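Local coordinates for protein enoyl-CoA hydratase subunit I (Geobacillus kaustophilus, PDB 2PBP) that probably catalyses the reversible hydration of enoyl-CoA thioesters in fatty-acid beta-oxidation, at residues A126-N134 against L160-A171; F4-E12 against I17-V25. All coordinates share one frame; numbering follows the deposited sequence.

Contact 1. Residues A126-N134 against L160-A171; sequences AEFGFPEVN and LWTGARMSAKEA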
ATOM      1  N   ALA A 126       3.189 -18.436  17.624  1.00 19.27           N
ATOM      2  CA  ALA A 126       2.537 -17.147  17.834  1.00 14.91           C
ATOM      3  C   ALA A 126       1.016 -17.125  17.757  1.00 13.65           C
ATOM      4  O   ALA A 126       0.399 -17.808  16.940  1.00 14.98           O
ATOM      5  CB  ALA A 126       3.112 -16.120  16.858  1.00 13.71           C
ATOM      6  N   GLU A 127       0.429 -16.310  18.625  1.00 12.44           N
ATOM      7  CA  GLU A 127      -1.012 -16.108  18.686  1.00 11.32           C
ATOM      8  C   GLU A 127      -1.189 -14.627  18.982  1.00  8.56           C
ATOM      9  O   GLU A 127      -0.428 -14.056  19.755  1.00  9.44           O
ATOM     10  CB  GLU A 127      -1.646 -16.943  19.799  1.00 12.90           C
ATOM     11  CG  GLU A 127      -1.864 -18.403  19.433  1.00 16.83           C
ATOM     12  CD  GLU A 127      -2.793 -19.108  20.406  1.00 18.10           C
ATOM     13  OE1 GLU A 127      -2.403 -19.291  21.578  1.00 16.67           O
ATOM     14  OE2 GLU A 127      -3.918 -19.474  19.998  1.00 19.53           O
ATOM     15  N   PHE A 128      -2.186 -14.013  18.360  1.00  8.21           N
ATOM     16  CA  PHE A 128      -2.446 -12.589  18.542  1.00  6.69           C
ATOM     17  C   PHE A 128      -3.872 -12.395  19.031  1.00  8.21           C
ATOM     18  O   PHE A 128      -4.786 -13.078  18.575  1.00 10.42           O
ATOM     19  CB  PHE A 128      -2.272 -11.854  17.211  1.00  6.36           C
ATOM     20  CG  PHE A 128      -0.932 -12.066  16.569  1.00  7.52           C
ATOM     21  CD1 PHE A 128       0.118 -11.186  16.812  1.00  9.56           C
ATOM     22  CD2 PHE A 128      -0.717 -13.149  15.716  1.00  9.23           C
ATOM     23  CE1 PHE A 128       1.362 -11.374  16.215  1.00  7.67           C
ATOM     24  CE2 PHE A 128       0.523 -13.349  15.113  1.00  9.76           C
ATOM     25  CZ  PHE A 128       1.566 -12.459  15.363  1.00  8.40           C
ATOM     26  N   GLY A 129      -4.069 -11.463  19.953  1.00  6.45           N
ATOM     27  CA  GLY A 129      -5.414 -11.232  20.444  1.00  9.24           C
ATOM     28  C   GLY A 129      -5.530 -10.056  21.391  1.00  7.93           C
ATOM     29  O   GLY A 129      -4.524  -9.524  21.861  1.00 10.55           O
ATOM     30  N   PHE A 130      -6.770  -9.663  21.666  1.00  7.26           N
ATOM     31  CA  PHE A 130      -7.073  -8.553  22.563  1.00  6.21           C
ATOM     32  C   PHE A 130      -8.045  -9.035  23.632  1.00  6.41           C
ATOM     33  O   PHE A 130      -9.255  -8.849  23.519  1.00  9.78           O
ATOM     34  CB  PHE A 130      -7.698  -7.398  21.782  1.00  8.60           C
ATOM     35  CG  PHE A 130      -6.735  -6.691  20.878  1.00  7.71           C
ATOM     36  CD1 PHE A 130      -5.643  -6.010  21.407  1.00  8.40           C
ATOM     37  CD2 PHE A 130      -6.912  -6.712  19.499  1.00  7.88           C
ATOM     38  CE1 PHE A 130      -4.738  -5.356  20.573  1.00  7.93           C
ATOM     39  CE2 PHE A 130      -6.014  -6.062  18.656  1.00  8.26           C
ATOM     40  CZ  PHE A 130      -4.924  -5.382  19.196  1.00  7.34           C
ATOM     41  N   PRO A 131      -7.520  -9.668  24.689  1.00  8.49           N
ATOM     42  CA  PRO A 131      -8.354 -10.181  25.775  1.00  9.06           C
ATOM     43  C   PRO A 131      -8.851  -9.105  26.736  1.00  9.99           C
ATOM     44  O   PRO A 131      -9.589  -9.409  27.673  1.00 10.67           O
ATOM     45  CB  PRO A 131      -7.436 -11.193  26.453  1.00 11.66           C
ATOM     46  CG  PRO A 131      -6.098 -10.534  26.333  1.00 11.73           C
ATOM     47  CD  PRO A 131      -6.106 -10.034  24.894  1.00  9.65           C
ATOM     48  N   GLU A 132      -8.465  -7.853  26.489  1.00  7.06           N
ATOM     49  CA  GLU A 132      -8.869  -6.742  27.351  1.00 11.01           C
ATOM     50  C   GLU A 132     -10.367  -6.691  27.624  1.00  9.00           C
ATOM     51  O   GLU A 132     -10.787  -6.396  28.743  1.00  7.09           O
ATOM     52  CB  GLU A 132      -8.438  -5.392  26.759  1.00  9.98           C
ATOM     53  CG  GLU A 132      -6.947  -5.119  26.829  1.00 13.46           C
ATOM     54  CD  GLU A 132      -6.233  -5.446  25.533  1.00 13.80           C
ATOM     55  OE1 GLU A 132      -6.616  -6.435  24.877  1.00 10.15           O
ATOM     56  OE2 GLU A 132      -5.281  -4.719  25.176  1.00 20.70           O
ATOM     57  N   VAL A 133     -11.171  -6.971  26.604  1.00  8.02           N
ATOM     58  CA  VAL A 133     -12.621  -6.927  26.759  1.00  8.54           C
ATOM     59  C   VAL A 133     -13.132  -7.856  27.860  1.00  7.98           C
ATOM     60  O   VAL A 133     -14.120  -7.543  28.534  1.00  8.01           O
ATOM     61  CB  VAL A 133     -13.337  -7.267  25.424  1.00  6.59           C
ATOM     62  CG1 VAL A 133     -12.996  -8.686  24.982  1.00  8.20           C
ATOM     63  CG2 VAL A 133     -14.840  -7.104  25.584  1.00  8.25           C
ATOM     64  N   ASN A 134     -12.466  -8.989  28.057  1.00  7.53           N
ATOM     65  CA  ASN A 134     -12.907  -9.929  29.080  1.00  9.08           C
ATOM     66  C   ASN A 134     -12.637  -9.438  30.496  1.00  9.76           C
ATOM     67  O   ASN A 134     -13.128 -10.019  31.468  1.00 12.41           O
ATOM     68  CB  ASN A 134     -12.271 -11.303  28.856  1.00  9.96           C
ATOM     69  CG  ASN A 134     -12.705 -11.929  27.547  1.00 10.65           C
ATOM     70  OD1 ASN A 134     -13.872 -11.838  27.165  1.00 11.06           O
ATOM     71  ND2 ASN A 134     -11.775 -12.573  26.856  1.00 11.72           N
ATOM     72  N   LEU A 160     -12.174  -8.013  18.544  1.00  4.84           N
ATOM     73  CA  LEU A 160     -12.146  -7.071  19.658  1.00  3.65           C
ATOM     74  C   LEU A 160     -13.244  -7.323  20.692  1.00  5.33           C
ATOM     75  O   LEU A 160     -13.009  -7.189  21.891  1.00  7.97           O
ATOM     76  CB  LEU A 160     -12.244  -5.637  19.124  1.00  3.08           C
ATOM     77  CG  LEU A 160     -11.050  -5.189  18.273  1.00  5.67           C
ATOM     78  CD1 LEU A 160     -11.397  -3.918  17.513  1.00  5.28           C
ATOM     79  CD2 LEU A 160      -9.837  -4.968  19.176  1.00  4.65           C
ATOM     80  N   TRP A 161     -14.431  -7.699  20.227  1.00  5.98           N
ATOM     81  CA  TRP A 161     -15.555  -7.960  21.128  1.00  5.31           C
ATOM     82  C   TRP A 161     -15.468  -9.292  21.878  1.00  7.69           C
ATOM     83  O   TRP A 161     -15.936  -9.396  23.012  1.00  7.05           O
ATOM     84  CB  TRP A 161     -16.876  -7.924  20.356  1.00  3.29           C
ATOM     85  CG  TRP A 161     -17.424  -6.553  20.071  1.00  6.05           C
ATOM     86  CD1 TRP A 161     -17.003  -5.362  20.599  1.00  5.46           C
ATOM     87  CD2 TRP A 161     -18.552  -6.251  19.247  1.00  6.35           C
ATOM     88  NE1 TRP A 161     -17.807  -4.337  20.156  1.00  5.71           N
ATOM     89  CE2 TRP A 161     -18.769  -4.854  19.324  1.00  6.80           C
ATOM     90  CE3 TRP A 161     -19.411  -7.023  18.452  1.00  5.81           C
ATOM     91  CZ2 TRP A 161     -19.804  -4.216  18.636  1.00  6.94           C
ATOM     92  CZ3 TRP A 161     -20.441  -6.391  17.768  1.00  5.71           C
ATOM     93  CH2 TRP A 161     -20.629  -4.998  17.865  1.00  4.10           C
ATOM     94  N   THR A 162     -14.874 -10.304  21.249  1.00  8.33           N
ATOM     95  CA  THR A 162     -14.763 -11.631  21.862  1.00  8.83           C
ATOM     96  C   THR A 162     -13.458 -11.897  22.605  1.00  9.39           C
ATOM     97  O   THR A 162     -13.419 -12.718  23.526  1.00  8.92           O
ATOM     98  CB  THR A 162     -14.930 -12.749  20.810  1.00 10.46           C
ATOM     99  OG1 THR A 162     -13.832 -12.713  19.887  1.00  9.96           O
ATOM    100  CG2 THR A 162     -16.233 -12.576  20.058  1.00  9.29           C
ATOM    101  N   GLY A 163     -12.391 -11.216  22.201  1.00  8.46           N
ATOM    102  CA  GLY A 163     -11.105 -11.413  22.841  1.00  7.89           C
ATOM    103  C   GLY A 163     -10.452 -12.733  22.464  1.00  9.59           C
ATOM    104  O   GLY A 163      -9.491 -13.158  23.103  1.00  8.31           O
ATOM    105  N   ALA A 164     -10.966 -13.379  21.420  1.00  7.22           N
ATOM    106  CA  ALA A 164     -10.424 -14.658  20.972  1.00  9.14           C
ATOM    107  C   ALA A 164      -9.032 -14.500  20.374  1.00  7.41           C
ATOM    108  O   ALA A 164      -8.678 -13.437  19.866  1.00  7.38           O
ATOM    109  CB  ALA A 164     -11.360 -15.290  19.946  1.00  8.97           C
ATOM    110  N   ARG A 165      -8.244 -15.568  20.426  1.00  8.38           N
ATOM    111  CA  ARG A 165      -6.894 -15.523  19.882  1.00  8.61           C
ATOM    112  C   ARG A 165      -6.839 -15.896  18.409  1.00  9.66           C
ATOM    113  O   ARG A 165      -7.474 -16.853  17.964  1.00  7.52           O
ATOM    114  CB  ARG A 165      -5.971 -16.448  20.669  1.00 11.31           C
ATOM    115  CG  ARG A 165      -5.708 -15.998  22.084  1.00 11.95           C
ATOM    116  CD  ARG A 165      -4.770 -16.965  22.763  1.00 14.18           C
ATOM    117  NE  ARG A 165      -4.571 -16.644  24.170  1.00 15.94           N
ATOM    118  CZ  ARG A 165      -3.837 -17.378  24.997  1.00 16.34           C
ATOM    119  NH1 ARG A 165      -3.235 -18.473  24.551  1.00 18.76           N
ATOM    120  NH2 ARG A 165      -3.712 -17.023  26.267  1.00 19.09           N
ATOM    121  N   MET A 166      -6.052 -15.130  17.666  1.00  9.38           N
ATOM    122  CA  MET A 166      -5.872 -15.327  16.237  1.00 12.21           C
ATOM    123  C   MET A 166      -4.564 -16.091  16.011  1.00 12.27           C
ATOM    124  O   MET A 166      -3.525 -15.728  16.561  1.00 10.91           O
ATOM    125  CB  MET A 166      -5.820 -13.954  15.562  1.00 12.40           C
ATOM    126  CG  MET A 166      -5.769 -13.958  14.055  1.00 15.74           C
ATOM    127  SD  MET A 166      -5.458 -12.281  13.476  1.00 15.66           S
ATOM    128  CE  MET A 166      -7.058 -11.509  13.733  1.00 18.42           C
ATOM    129  N   SER A 167      -4.613 -17.156  15.216  1.00 11.90           N
ATOM    130  CA  SER A 167      -3.403 -17.929  14.949  1.00 15.08           C
ATOM    131  C   SER A 167      -2.512 -17.154  13.983  1.00 11.86           C
ATOM    132  O   SER A 167      -2.972 -16.248  13.292  1.00 15.42           O
ATOM    133  CB  SER A 167      -3.754 -19.287  14.332  1.00 13.36           C
ATOM    134  OG  SER A 167      -4.354 -19.116  13.063  1.00 17.43           O
ATOM    135  N   ALA A 168      -1.234 -17.515  13.936  1.00 14.20           N
ATOM    136  CA  ALA A 168      -0.303 -16.847  13.039  1.00 14.22           C
ATOM    137  C   ALA A 168      -0.763 -17.003  11.593  1.00 15.02           C
ATOM    138  O   ALA A 168      -0.669 -16.067  10.801  1.00 14.45           O
ATOM    139  CB  ALA A 168       1.097 -17.426  13.212  1.00 14.91           C
ATOM    140  N   LYS A 169      -1.273 -18.184  11.255  1.00 15.65           N
ATOM    141  CA  LYS A 169      -1.735 -18.442   9.897  1.00 17.53           C
ATOM    142  C   LYS A 169      -2.872 -17.533   9.431  1.00 15.04           C
ATOM    143  O   LYS A 169      -2.836 -17.031   8.310  1.00 18.80           O
ATOM    144  CB  LYS A 169      -2.152 -19.909   9.743  1.00 20.85           C
ATOM    145  CG  LYS A 169      -2.617 -20.277   8.336  1.00 25.10           C
ATOM    146  CD  LYS A 169      -1.591 -19.879   7.273  1.00 31.66           C
ATOM    147  CE  LYS A 169      -0.238 -20.541   7.508  1.00 33.88           C
ATOM    148  NZ  LYS A 169       0.795 -20.053   6.545  1.00 36.76           N
ATOM    149  N   GLU A 170      -3.883 -17.312  10.268  1.00 17.67           N
ATOM    150  CA  GLU A 170      -4.974 -16.448   9.837  1.00 16.97           C
ATOM    151  C   GLU A 170      -4.501 -15.006   9.787  1.00 13.40           C
ATOM    152  O   GLU A 170      -4.962 -14.225   8.957  1.00 14.73           O
ATOM    153  CB  GLU A 170      -6.189 -16.550  10.760  1.00 19.06           C
ATOM    154  CG  GLU A 170      -7.458 -16.060  10.067  1.00 21.39           C
ATOM    155  CD  GLU A 170      -8.675 -16.062  10.964  1.00 20.57           C
ATOM    156  OE1 GLU A 170      -8.760 -16.932  11.853  1.00 19.10           O
ATOM    157  OE2 GLU A 170      -9.557 -15.198  10.762  1.00 22.55           O
ATOM    158  N   ALA A 171      -3.578 -14.659  10.679  1.00 13.50           N
ATOM    159  CA  ALA A 171      -3.032 -13.308  10.716  1.00 13.54           C
ATOM    160  C   ALA A 171      -2.322 -13.029   9.394  1.00 12.74           C
ATOM    161  O   ALA A 171      -2.377 -11.918   8.870  1.00 13.91           O
ATOM    162  CB  ALA A 171      -2.060 -13.163  11.882  1.00 12.16           C
TER
HETATM  163  O   HOH W   1      -0.542 -19.860  15.442  1.00 27.48           O
HETATM  164  O   HOH W   2      -8.924 -10.747  20.102  1.00  8.04           O
HETATM  165  O   HOH W   3     -10.619  -6.531  23.423  1.00  9.21           O
HETATM  166  O   HOH W   4     -12.287 -14.790  24.702  1.00 20.51           O
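Phe-128 and Met-166 form an antiparallel hydrogen-bonded pair: Met-166 N reaches Phe-128 O at 2.6 Å, and Phe-128 N gives a nearly straight bond back to Met-166 O at 2.8 Å. Beside them Glu-127 pairs with Ser-167 without direct bonds.

Water carries the backbone link onward at both ends. One bridges Ala-126 O and Ala-168 N, whose direct bond is weak; a second joins Phe-130 N to Ala-164 O, and a third connects Phe-130 O and Val-133 N with Leu-160 O.

The salt bridge is on the Glu-127 face. Arg-165, extended from CG to NE, brings NH1 to Glu-127 OE1 at 3.2 Å from above the carboxylate, with the two planes 84° apart.

In the apolar packing, Ala-168 CA lies at the edge of the Phe-128 ring and Ala-171 CB approaches obliquely. Phe-130 and Leu-160 run side by side, pointing the same way.

At the helix end Val-133 CG1 packs 3.4 Å from Leu-160 O. Gly-163, lacking a side chain, leaves room for Val-133 and for its CA-H...O contact to Phe-130 O.

Strand 166-167, outermost in the small sheet within this chain, thus holds strand 127-129 by two straight bonds; water supplies the flanking links, and the out-of-plane salt bridge is a peripheral addition.

Contact 2. Residues F4-E12 against I17-V25; sequences FVSIAARQE and IIELARPDV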
ATOM      1  N   PHE A   4      19.197  -0.613  31.333  1.00 40.54           N
ATOM      2  CA  PHE A   4      17.882  -1.296  31.161  1.00 40.39           C
ATOM      3  C   PHE A   4      17.799  -2.541  32.034  1.00 38.14           C
ATOM      4  O   PHE A   4      18.765  -3.296  32.155  1.00 38.23           O
ATOM      5  CB  PHE A   4      17.676  -1.679  29.692  1.00 40.92           C
ATOM      6  CG  PHE A   4      17.522  -0.500  28.774  1.00 42.30           C
ATOM      7  CD1 PHE A   4      16.393   0.311  28.842  1.00 42.33           C
ATOM      8  CD2 PHE A   4      18.511  -0.195  27.844  1.00 42.51           C
ATOM      9  CE1 PHE A   4      16.250   1.410  27.995  1.00 38.51           C
ATOM     10  CE2 PHE A   4      18.378   0.901  26.995  1.00 40.59           C
ATOM     11  CZ  PHE A   4      17.245   1.705  27.070  1.00 40.67           C
ATOM     12  N   VAL A   5      16.636  -2.754  32.639  1.00 32.63           N
ATOM     13  CA  VAL A   5      16.436  -3.906  33.504  1.00 30.87           C
ATOM     14  C   VAL A   5      15.334  -4.832  33.002  1.00 28.42           C
ATOM     15  O   VAL A   5      15.140  -5.917  33.547  1.00 29.98           O
ATOM     16  CB  VAL A   5      16.089  -3.462  34.943  1.00 33.04           C
ATOM     17  CG1 VAL A   5      17.263  -2.722  35.555  1.00 31.95           C
ATOM     18  CG2 VAL A   5      14.853  -2.572  34.931  1.00 33.28           C
ATOM     19  N   SER A   6      14.621  -4.411  31.960  1.00 21.47           N
ATOM     20  CA  SER A   6      13.536  -5.221  31.414  1.00 18.24           C
ATOM     21  C   SER A   6      13.762  -5.653  29.967  1.00 15.53           C
ATOM     22  O   SER A   6      13.011  -6.471  29.438  1.00 12.06           O
ATOM     23  CB  SER A   6      12.212  -4.459  31.514  1.00 18.74           C
ATOM     24  OG  SER A   6      11.933  -4.109  32.859  1.00 23.92           O
ATOM     25  N   ILE A   7      14.787  -5.099  29.328  1.00 13.36           N
ATOM     26  CA  ILE A   7      15.091  -5.452  27.945  1.00 13.37           C
ATOM     27  C   ILE A   7      16.588  -5.627  27.749  1.00 13.76           C
ATOM     28  O   ILE A   7      17.383  -5.233  28.600  1.00 11.92           O
ATOM     29  CB  ILE A   7      14.572  -4.366  26.955  1.00 14.76           C
ATOM     30  CG1 ILE A   7      15.244  -3.016  27.227  1.00 16.47           C
ATOM     31  CG2 ILE A   7      13.063  -4.221  27.088  1.00 13.87           C
ATOM     32  CD1 ILE A   7      16.585  -2.820  26.539  1.00 13.93           C
ATOM     33  N   ALA A   8      16.960  -6.230  26.624  1.00 11.60           N
ATOM     34  CA  ALA A   8      18.358  -6.449  26.282  1.00 12.42           C
ATOM     35  C   ALA A   8      18.541  -6.071  24.818  1.00 13.90           C
ATOM     36  O   ALA A   8      17.872  -6.622  23.942  1.00 13.88           O
ATOM     37  CB  ALA A   8      18.732  -7.907  26.501  1.00 12.56           C
ATOM     38  N   ALA A   9      19.436  -5.124  24.557  1.00 13.32           N
ATOM     39  CA  ALA A   9      19.688  -4.679  23.191  1.00 12.96           C
ATOM     40  C   ALA A   9      21.070  -5.098  22.709  1.00 14.95           C
ATOM     41  O   ALA A   9      22.020  -5.172  23.490  1.00 16.00           O
ATOM     42  CB  ALA A   9      19.542  -3.161  23.102  1.00 13.71           C
ATOM     43  N   ARG A  10      21.172  -5.373  21.414  1.00 14.49           N
ATOM     44  CA  ARG A  10      22.432  -5.780  20.808  1.00 14.31           C
ATOM     45  C   ARG A  10      22.402  -5.462  19.323  1.00 14.08           C
ATOM     46  O   ARG A  10      21.343  -5.182  18.762  1.00 10.69           O
ATOM     47  CB  ARG A  10      22.670  -7.281  21.006  1.00 13.43           C
ATOM     48  CG  ARG A  10      21.669  -8.188  20.301  1.00 15.28           C
ATOM     49  CD  ARG A  10      21.898  -9.649  20.683  1.00 18.27           C
ATOM     50  NE  ARG A  10      20.912 -10.547  20.087  1.00 22.67           N
ATOM     51  CZ  ARG A  10      20.952 -10.988  18.832  1.00 25.73           C
ATOM     52  NH1 ARG A  10      21.939 -10.619  18.022  1.00 27.31           N
ATOM     53  NH2 ARG A  10      20.000 -11.796  18.385  1.00 28.82           N
ATOM     54  N   GLN A  11      23.565  -5.507  18.688  1.00 13.34           N
ATOM     55  CA  GLN A  11      23.642  -5.222  17.265  1.00 15.56           C
ATOM     56  C   GLN A  11      24.307  -6.345  16.493  1.00 14.30           C
ATOM     57  O   GLN A  11      25.251  -6.974  16.966  1.00 15.40           O
ATOM     58  CB  GLN A  11      24.397  -3.914  17.031  1.00 16.29           C
ATOM     59  CG  GLN A  11      23.719  -2.713  17.661  1.00 22.42           C
ATOM     60  CD  GLN A  11      24.529  -1.445  17.526  1.00 22.86           C
ATOM     61  OE1 GLN A  11      24.746  -0.945  16.422  1.00 19.82           O
ATOM     62  NE2 GLN A  11      24.988  -0.916  18.657  1.00 22.68           N
ATOM     63  N   GLU A  12      23.784  -6.597  15.302  1.00 12.88           N
ATOM     64  CA  GLU A  12      24.308  -7.626  14.418  1.00 14.81           C
ATOM     65  C   GLU A  12      24.426  -6.927  13.073  1.00 12.75           C
ATOM     66  O   GLU A  12      23.453  -6.829  12.327  1.00 11.17           O
ATOM     67  CB  GLU A  12      23.329  -8.800  14.328  1.00 19.97           C
ATOM     68  CG  GLU A  12      23.836  -9.988  13.528  1.00 27.87           C
ATOM     69  CD  GLU A  12      25.113 -10.575  14.099  1.00 32.64           C
ATOM     70  OE1 GLU A  12      25.171 -10.792  15.330  1.00 36.04           O
ATOM     71  OE2 GLU A  12      26.056 -10.826  13.316  1.00 36.12           O
ATOM     72  N   ILE A  17      18.863  -5.148  17.527  1.00  8.12           N
ATOM     73  CA  ILE A  17      17.898  -6.073  18.107  1.00  9.25           C
ATOM     74  C   ILE A  17      17.516  -5.671  19.529  1.00  8.55           C
ATOM     75  O   ILE A  17      18.378  -5.380  20.359  1.00  9.24           O
ATOM     76  CB  ILE A  17      18.455  -7.528  18.151  1.00 10.87           C
ATOM     77  CG1 ILE A  17      18.918  -7.963  16.757  1.00 14.96           C
ATOM     78  CG2 ILE A  17      17.394  -8.481  18.680  1.00 12.41           C
ATOM     79  CD1 ILE A  17      17.869  -7.957  15.622  1.00 13.93           C
ATOM     80  N   ILE A  18      16.218  -5.649  19.799  1.00  7.59           N
ATOM     81  CA  ILE A  18      15.731  -5.338  21.131  1.00  8.10           C
ATOM     82  C   ILE A  18      14.929  -6.554  21.582  1.00 10.48           C
ATOM     83  O   ILE A  18      13.895  -6.888  21.000  1.00 10.16           O
ATOM     84  CB  ILE A  18      14.832  -4.087  21.140  1.00  8.01           C
ATOM     85  CG1 ILE A  18      15.662  -2.854  20.755  1.00  8.59           C
ATOM     86  CG2 ILE A  18      14.211  -3.910  22.515  1.00  9.07           C
ATOM     87  CD1 ILE A  18      14.845  -1.616  20.394  1.00 13.93           C
ATOM     88  N   GLU A  19      15.429  -7.230  22.608  1.00  9.21           N
ATOM     89  CA  GLU A  19      14.775  -8.418  23.130  1.00  9.40           C
ATOM     90  C   GLU A  19      14.125  -8.126  24.473  1.00  8.14           C
ATOM     91  O   GLU A  19      14.804  -7.742  25.425  1.00  9.44           O
ATOM     92  CB  GLU A  19      15.805  -9.549  23.274  1.00 12.87           C
ATOM     93  CG  GLU A  19      15.319 -10.759  24.057  1.00 20.24           C
ATOM     94  CD  GLU A  19      16.404 -11.813  24.229  1.00 25.53           C
ATOM     95  OE1 GLU A  19      17.594 -11.436  24.295  1.00 30.25           O
ATOM     96  OE2 GLU A  19      16.066 -13.013  24.314  1.00 25.79           O
ATOM     97  N   LEU A  20      12.805  -8.281  24.545  1.00  6.53           N
ATOM     98  CA  LEU A  20      12.106  -8.065  25.809  1.00  8.15           C
ATOM     99  C   LEU A  20      12.661  -9.160  26.711  1.00  8.99           C
ATOM    100  O   LEU A  20      12.652 -10.337  26.338  1.00  9.38           O
ATOM    101  CB  LEU A  20      10.593  -8.221  25.626  1.00  6.99           C
ATOM    102  CG  LEU A  20       9.989  -7.379  24.495  1.00 11.98           C
ATOM    103  CD1 LEU A  20       8.469  -7.427  24.575  1.00 10.12           C
ATOM    104  CD2 LEU A  20      10.477  -5.945  24.602  1.00 11.79           C
ATOM    105  N   ALA A  21      13.143  -8.777  27.890  1.00 10.17           N
ATOM    106  CA  ALA A  21      13.767  -9.732  28.798  1.00 12.46           C
ATOM    107  C   ALA A  21      13.100  -9.996  30.147  1.00 12.38           C
ATOM    108  O   ALA A  21      13.775 -10.016  31.179  1.00 13.24           O
ATOM    109  CB  ALA A  21      15.221  -9.330  29.019  1.00 10.35           C
ATOM    110  N   ARG A  22      11.786 -10.199  30.145  1.00  9.49           N
ATOM    111  CA  ARG A  22      11.071 -10.508  31.379  1.00  9.13           C
ATOM    112  C   ARG A  22      10.166 -11.713  31.148  1.00  8.65           C
ATOM    113  O   ARG A  22       8.958 -11.655  31.380  1.00  9.23           O
ATOM    114  CB  ARG A  22      10.248  -9.303  31.858  1.00 10.39           C
ATOM    115  CG  ARG A  22      11.081  -8.181  32.476  1.00 11.68           C
ATOM    116  CD  ARG A  22      11.884  -8.668  33.689  1.00 12.80           C
ATOM    117  NE  ARG A  22      11.034  -9.242  34.733  1.00 10.12           N
ATOM    118  CZ  ARG A  22      10.273  -8.536  35.568  1.00 11.68           C
ATOM    119  NH1 ARG A  22      10.248  -7.212  35.501  1.00 13.58           N
ATOM    120  NH2 ARG A  22       9.524  -9.160  36.466  1.00 11.56           N
ATOM    121  N   PRO A  23      10.750 -12.834  30.688  1.00  7.74           N
ATOM    122  CA  PRO A  23       9.989 -14.057  30.423  1.00  9.43           C
ATOM    123  C   PRO A  23       9.277 -14.592  31.660  1.00  9.07           C
ATOM    124  O   PRO A  23       8.285 -15.303  31.546  1.00 10.79           O
ATOM    125  CB  PRO A  23      11.055 -15.017  29.897  1.00 10.28           C
ATOM    126  CG  PRO A  23      12.286 -14.568  30.617  1.00 10.68           C
ATOM    127  CD  PRO A  23      12.193 -13.071  30.504  1.00  7.80           C
ATOM    128  N   ASP A  24       9.790 -14.239  32.837  1.00 11.79           N
ATOM    129  CA  ASP A  24       9.195 -14.674  34.098  1.00 11.35           C
ATOM    130  C   ASP A  24       7.757 -14.165  34.226  1.00 12.66           C
ATOM    131  O   ASP A  24       6.947 -14.738  34.956  1.00 13.77           O
ATOM    132  CB  ASP A  24      10.036 -14.177  35.274  1.00 10.80           C
ATOM    133  CG  ASP A  24      10.217 -12.674  35.267  1.00 12.09           C
ATOM    134  OD1 ASP A  24      10.833 -12.149  34.315  1.00 14.25           O
ATOM    135  OD2 ASP A  24       9.740 -12.018  36.212  1.00 11.64           O
ATOM    136  N   VAL A  25       7.444 -13.082  33.519  1.00 11.58           N
ATOM    137  CA  VAL A  25       6.091 -12.530  33.526  1.00  9.22           C
ATOM    138  C   VAL A  25       5.591 -12.394  32.088  1.00 11.54           C
ATOM    139  O   VAL A  25       4.755 -11.546  31.773  1.00 11.03           O
ATOM    140  CB  VAL A  25       6.032 -11.154  34.241  1.00 10.77           C
ATOM    141  CG1 VAL A  25       6.295 -11.340  35.730  1.00 12.69           C
ATOM    142  CG2 VAL A  25       7.054 -10.195  33.646  1.00 11.00           C
TER
HETATM  143  O   HOH W   5      12.619  -5.216  35.301  1.00 43.48           O
HETATM  144  O   HOH W   6      19.555  -8.900  23.097  1.00 28.75           O
HETATM  145  O   HOH W   7      18.634 -11.151  21.661  1.00 43.30           O
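Ala-8 with Glu-19 and Arg-10 with Ile-17 are hydrogen-bonded pairs, each tied by two backbone bonds; Ile-17 N to Arg-10 O, 2.8 Å, is almost linear at 172°. They join strands 7-12 and 17-20, which run antiparallel as the two arms of a beta hairpin, the axes of these short segments 4.7 Å apart at closest approach. Ile-7 with Leu-20 and Ala-9 with Ile-18 are the non-hydrogen-bonded pairs between and beyond them. Past the end of the strands, Ala-21 N still bonds to Ser-6 O at 2.8 Å. Short CA-H...O contacts add to these bonds, such as Ala-9 CA to Ile-17 O at 3.2 Å.

The side-chain packing divides between the two faces. On the Ile-7 face, Ile-7 CG2 meets Leu-20 CD2 at 4.0 Å. On the other face Arg-10 and Ile-17 lie side by side: with chi1 at 65°, the aliphatic CG of Arg-10 stands between its own backbone N and carbonyl carbon and comes 3.9 Å from Ile-17 CB, while Ile-17 CG1 lies over one face of the guanidinium, toward its rim.

Polar side chains meet mainly through water. Arg-10 NE and Glu-19 OE1 are 5.4 Å apart, and one water, 2.8 Å from each of these two atoms, bridges them; the OE2 of Glu-19 forms a salt bridge with Arg-58. Another water binds Ser-6 OG and, weakly, Arg-22 NH1. Arg-22 folds back at chi2 and chi3 and grips Asp-24 side-on, NE to OD1 and NH2 to OD2, both on syn lone pairs.

Within the larger sheet, strand 7-12 is outermost and strand 15-20 continues inward by backbone bonds to strand 52-57. Helix 31-46 packs on the Ile-7 and Ile-18 face through Met-33 and Val-41, while Met-191 of helix 186-198 touches Ile-17 on the other.

How the contacts relate
Contact 1 and contact 2 lie on separate sheets of the one crotonase-like fold: residues 4-12 and 17-25 form the hairpin at one edge of the six-stranded sheet, whereas 126-134 and 160-171 meet at the edge of the four-stranded sheet. Their centres are 24 Å apart and their nearest atoms about 11 Å, with no direct touch. Along the chain they follow in series, the hairpin closing well before strand 127-129 begins. Both are antiparallel edge pairings, and in each the outermost strand of its sheet within this chain is held to an inner one: strand 7-12 to strand 15-20, and strand 166-167 to strand 127-129.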